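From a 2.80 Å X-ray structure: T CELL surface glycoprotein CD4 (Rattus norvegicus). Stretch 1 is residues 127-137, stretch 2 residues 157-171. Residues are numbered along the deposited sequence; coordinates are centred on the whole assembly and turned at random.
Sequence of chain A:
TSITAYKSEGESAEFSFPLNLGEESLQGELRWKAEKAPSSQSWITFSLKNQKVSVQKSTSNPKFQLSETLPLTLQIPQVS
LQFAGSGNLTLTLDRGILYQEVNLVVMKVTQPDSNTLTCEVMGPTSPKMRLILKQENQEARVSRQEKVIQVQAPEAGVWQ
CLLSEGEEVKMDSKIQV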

# COMPACT_ATOMS: atom_id res chain seq x y z
N PRO A 127 -1.75 14.31 -7.92
CA PRO A 127 -0.84 15.05 -8.82
C PRO A 127 -0.19 16.28 -8.16
O PRO A 127 0.51 17.11 -8.77
CB PRO A 127 -1.74 15.36 -10.01
CG PRO A 127 -2.99 15.84 -9.24
CD PRO A 127 -3.14 14.81 -8.09
N LYS A 128 -0.45 16.49 -6.89
CA LYS A 128 0.17 17.45 -5.97
C LYS A 128 0.98 16.52 -5.01
O LYS A 128 0.94 16.46 -3.75
CB LYS A 128 -0.81 18.32 -5.20
CG LYS A 128 -1.84 17.43 -4.50
CD LYS A 128 -2.59 18.21 -3.44
CE LYS A 128 -4.07 17.79 -3.52
NZ LYS A 128 -4.63 18.22 -4.85
N MET A 129 1.73 15.62 -5.67
CA MET A 129 2.60 14.57 -5.11
C MET A 129 3.90 14.54 -5.97
O MET A 129 3.75 14.43 -7.22
CB MET A 129 2.04 13.14 -5.00
CG MET A 129 1.54 12.88 -3.60
SD MET A 129 0.52 11.36 -3.42
CE MET A 129 -0.21 11.81 -1.81
N ARG A 130 5.04 14.68 -5.25
CA ARG A 130 6.30 14.67 -6.03
C ARG A 130 7.26 13.72 -5.36
O ARG A 130 6.99 13.50 -4.18
CB ARG A 130 6.84 16.04 -6.24
CG ARG A 130 6.58 16.93 -5.04
CD ARG A 130 6.38 18.38 -5.44
NE ARG A 130 7.44 18.79 -6.31
CZ ARG A 130 7.52 19.49 -7.40
NH1 ARG A 130 6.40 20.02 -7.81
NH2 ARG A 130 8.60 19.72 -8.19
N LEU A 131 8.20 13.27 -6.11
CA LEU A 131 9.23 12.35 -5.64
C LEU A 131 10.54 13.16 -5.53
O LEU A 131 10.84 14.08 -6.32
CB LEU A 131 9.32 11.26 -6.67
CG LEU A 131 8.77 9.84 -6.57
CD1 LEU A 131 9.43 9.00 -7.65
CD2 LEU A 131 8.98 9.26 -5.19
N ILE A 132 11.26 12.77 -4.51
CA ILE A 132 12.47 13.47 -4.12
C ILE A 132 13.56 12.50 -3.75
O ILE A 132 13.34 11.66 -2.88
CB ILE A 132 11.98 14.32 -2.88
CG1 ILE A 132 10.89 15.36 -3.28
CG2 ILE A 132 13.11 15.01 -2.11
CD1 ILE A 132 10.10 15.59 -1.92
N LEU A 133 14.71 12.68 -4.34
CA LEU A 133 15.95 11.92 -4.07
C LEU A 133 16.86 12.99 -3.44
O LEU A 133 17.05 14.05 -4.01
CB LEU A 133 16.47 11.25 -5.33
CG LEU A 133 16.24 9.76 -5.51
CD1 LEU A 133 16.81 9.35 -6.80
CD2 LEU A 133 16.88 8.97 -4.39
N LYS A 134 17.32 12.88 -2.24
CA LYS A 134 18.11 13.65 -1.36
C LYS A 134 19.28 12.82 -0.80
O LYS A 134 19.26 11.58 -0.84
CB LYS A 134 17.38 13.79 -0.07
CG LYS A 134 16.78 15.11 0.34
CD LYS A 134 16.99 14.78 1.81
CE LYS A 134 15.92 15.38 2.59
NZ LYS A 134 15.37 16.75 2.35
N GLN A 135 20.23 13.55 -0.23
CA GLN A 135 21.39 12.81 0.37
C GLN A 135 20.93 12.61 1.80
O GLN A 135 20.27 13.58 2.22
CB GLN A 135 22.70 13.55 0.24
CG GLN A 135 23.78 12.73 -0.45
CD GLN A 135 24.67 13.62 -1.25
OE1 GLN A 135 24.27 14.74 -1.62
NE2 GLN A 135 25.86 13.08 -1.45
N GLU A 136 21.22 11.55 2.49
CA GLU A 136 20.70 11.38 3.81
C GLU A 136 20.32 12.64 4.56
O GLU A 136 19.07 12.61 4.86
CB GLU A 136 21.53 10.68 4.85
CG GLU A 136 20.58 10.03 5.91
CD GLU A 136 21.31 9.01 6.72
OE1 GLU A 136 22.46 8.72 6.39
OE2 GLU A 136 20.68 8.55 7.70
N ASN A 137 21.19 13.57 4.90
CA ASN A 137 20.62 14.69 5.74
C ASN A 137 20.58 16.12 5.21
O ASN A 137 20.26 17.13 5.86
CB ASN A 137 21.43 14.74 7.02
CG ASN A 137 20.94 14.05 8.25
OD1 ASN A 137 19.73 14.08 8.52
ND2 ASN A 137 21.88 13.44 8.98
N GLY A 157 27.15 7.22 -0.33
CA GLY A 157 26.46 7.69 0.93
C GLY A 157 25.02 7.20 1.17
O GLY A 157 24.57 6.25 0.48
N VAL A 158 24.27 7.79 2.09
CA VAL A 158 22.93 7.29 2.34
C VAL A 158 22.10 8.19 1.48
O VAL A 158 22.19 9.35 1.86
CB VAL A 158 22.65 7.44 3.83
CG1 VAL A 158 21.20 7.17 4.12
CG2 VAL A 158 23.43 6.48 4.71
N TRP A 159 21.41 7.67 0.52
CA TRP A 159 20.51 8.64 -0.16
C TRP A 159 19.12 8.50 0.46
O TRP A 159 18.92 7.41 1.01
CB TRP A 159 20.41 8.32 -1.61
CG TRP A 159 21.60 8.94 -2.25
CD1 TRP A 159 22.86 8.47 -2.13
CD2 TRP A 159 21.63 10.11 -3.07
NE1 TRP A 159 23.68 9.31 -2.86
CE2 TRP A 159 22.98 10.29 -3.46
CE3 TRP A 159 20.70 11.00 -3.55
CZ2 TRP A 159 23.41 11.28 -4.32
CZ3 TRP A 159 21.14 12.02 -4.39
CH2 TRP A 159 22.46 12.19 -4.77
N GLN A 160 18.22 9.40 0.35
CA GLN A 160 16.92 8.98 0.95
C GLN A 160 15.90 9.12 -0.13
O GLN A 160 16.22 9.93 -1.05
CB GLN A 160 16.90 9.77 2.20
CG GLN A 160 15.49 9.83 2.70
CD GLN A 160 15.45 10.67 3.95
OE1 GLN A 160 15.91 11.80 4.09
NE2 GLN A 160 14.85 10.13 5.00
N CYS A 161 14.77 8.41 -0.21
CA CYS A 161 13.82 8.78 -1.31
C CYS A 161 12.50 9.19 -0.66
O CYS A 161 12.04 8.49 0.28
CB CYS A 161 13.74 7.80 -2.47
SG CYS A 161 12.37 8.34 -3.57
N LEU A 162 11.88 10.31 -1.02
CA LEU A 162 10.61 10.62 -0.31
C LEU A 162 9.49 10.91 -1.29
O LEU A 162 9.84 11.40 -2.36
CB LEU A 162 10.83 11.81 0.50
CG LEU A 162 11.98 12.54 1.07
CD1 LEU A 162 11.31 13.69 1.86
CD2 LEU A 162 12.67 11.77 2.15
N LEU A 163 8.30 10.64 -0.83
CA LEU A 163 6.99 10.86 -1.48
C LEU A 163 6.31 11.92 -0.57
O LEU A 163 6.10 11.68 0.65
CB LEU A 163 6.04 9.73 -1.64
CG LEU A 163 4.78 9.38 -2.37
CD1 LEU A 163 3.58 9.58 -1.49
CD2 LEU A 163 4.53 10.23 -3.62
N SER A 164 6.04 13.00 -1.27
CA SER A 164 5.40 14.08 -0.52
C SER A 164 4.25 14.62 -1.34
O SER A 164 4.31 14.63 -2.57
CB SER A 164 6.44 15.16 -0.26
OG SER A 164 6.83 15.83 -1.45
N GLU A 165 3.24 15.03 -0.59
CA GLU A 165 2.03 15.76 -1.03
C GLU A 165 1.98 17.00 -0.07
O GLU A 165 2.05 16.88 1.17
CB GLU A 165 0.73 15.07 -1.14
CG GLU A 165 -0.53 15.96 -1.14
CD GLU A 165 -1.17 15.56 0.17
OE1 GLU A 165 -0.52 15.98 1.16
OE2 GLU A 165 -2.15 14.84 0.30
N GLY A 166 2.03 18.12 -0.79
CA GLY A 166 2.12 19.41 -0.11
C GLY A 166 3.41 19.44 0.72
O GLY A 166 4.48 19.17 0.12
N GLU A 167 3.30 19.79 1.99
CA GLU A 167 4.50 19.81 2.86
C GLU A 167 4.50 18.49 3.65
O GLU A 167 5.31 18.25 4.57
CB GLU A 167 4.65 20.92 3.87
CG GLU A 167 3.65 21.83 4.53
CD GLU A 167 2.84 22.81 3.70
OE1 GLU A 167 1.96 22.44 2.90
OE2 GLU A 167 3.14 24.03 3.89
N GLU A 168 3.54 17.67 3.21
CA GLU A 168 3.32 16.34 3.82
C GLU A 168 4.02 15.24 3.01
O GLU A 168 3.99 14.87 1.83
CB GLU A 168 1.86 16.16 4.10
CG GLU A 168 1.41 15.34 5.33
CD GLU A 168 0.11 14.62 4.91
OE1 GLU A 168 -0.80 15.44 4.58
OE2 GLU A 168 0.21 13.33 4.94
N VAL A 169 4.84 14.71 3.93
CA VAL A 169 5.69 13.63 3.40
C VAL A 169 4.89 12.39 3.82
O VAL A 169 4.75 12.31 5.04
CB VAL A 169 7.18 13.77 3.75
CG1 VAL A 169 7.91 12.46 3.80
CG2 VAL A 169 7.99 14.64 2.78
N LYS A 170 4.53 11.70 2.76
CA LYS A 170 3.76 10.50 2.97
C LYS A 170 4.63 9.39 3.38
O LYS A 170 4.27 8.49 4.15
CB LYS A 170 3.08 10.23 1.65
CG LYS A 170 2.19 11.39 1.23
CD LYS A 170 1.04 11.67 2.21
CE LYS A 170 -0.02 12.61 1.67
NZ LYS A 170 -0.96 13.18 2.71
N MET A 171 5.82 9.32 2.83
CA MET A 171 6.81 8.25 3.15
C MET A 171 8.20 8.54 2.56
O MET A 171 8.25 9.48 1.74
CB MET A 171 6.44 6.86 2.72
CG MET A 171 6.16 6.88 1.24
SD MET A 171 6.46 5.11 0.76
CE MET A 171 5.82 5.44 -0.87

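What fills the apolar centre of the contact? On one face of the antiparallel pair, the buried side chains of Met129, Leu131 and Leu133 pack against those of Leu163 and Cys161. Met129 CG lies 4.0 Å from Leu163 CD2, Leu131 CD2 lies 3.9 Å from Cys161 SG, and Leu133 CD2 lies 3.9 Å from Cys161 CB. These residues have no charge to solvate, so they suit a face closed to water; the ends of both leucines in the first strand bend nearer the partner strand than their CA-to-CB bonds suggest.

How does Trp159 extend this packing? Its CA-to-CB bond points away overall, though CB touches the first strand; Gln135 CG sits over one face of the ring, 4.2 Å from the centroid of the six-membered ring, a CH-pi contact. The aliphatic part of the glutamine thus meets the flat ring.

What lies on the other face? Here Ile132 packs on Leu162, CG2 to CG at 4.2 Å, and Ile132 CD1 comes within 3.3 Å of Ser164 OG. The small serine is buried beside the isoleucine. Lys134 and Gln160 continue this partly exposed face, where long polar side chains can cover the strands and still reach solvent.

What ties the backbones together? Paired hydrogen bonds link alternate residues: Arg130 N to Ser164 O (2.8 Å) and Ser164 N to Arg130 O (3.1 Å), then Ile132 N to Leu162 O (2.9 Å) and Leu162 N to Ile132 O (2.7 Å). Gln160 N donates to Lys134 O at 2.7 Å, while the return bond from Lys134 N to Gln160 O is weak at 3.4 Å. At the polar edge, Glu136 N reaches Val158 O in a very short hydrogen bond of 2.5 Å. Together the stretches bury 1072 Å², both sides summed.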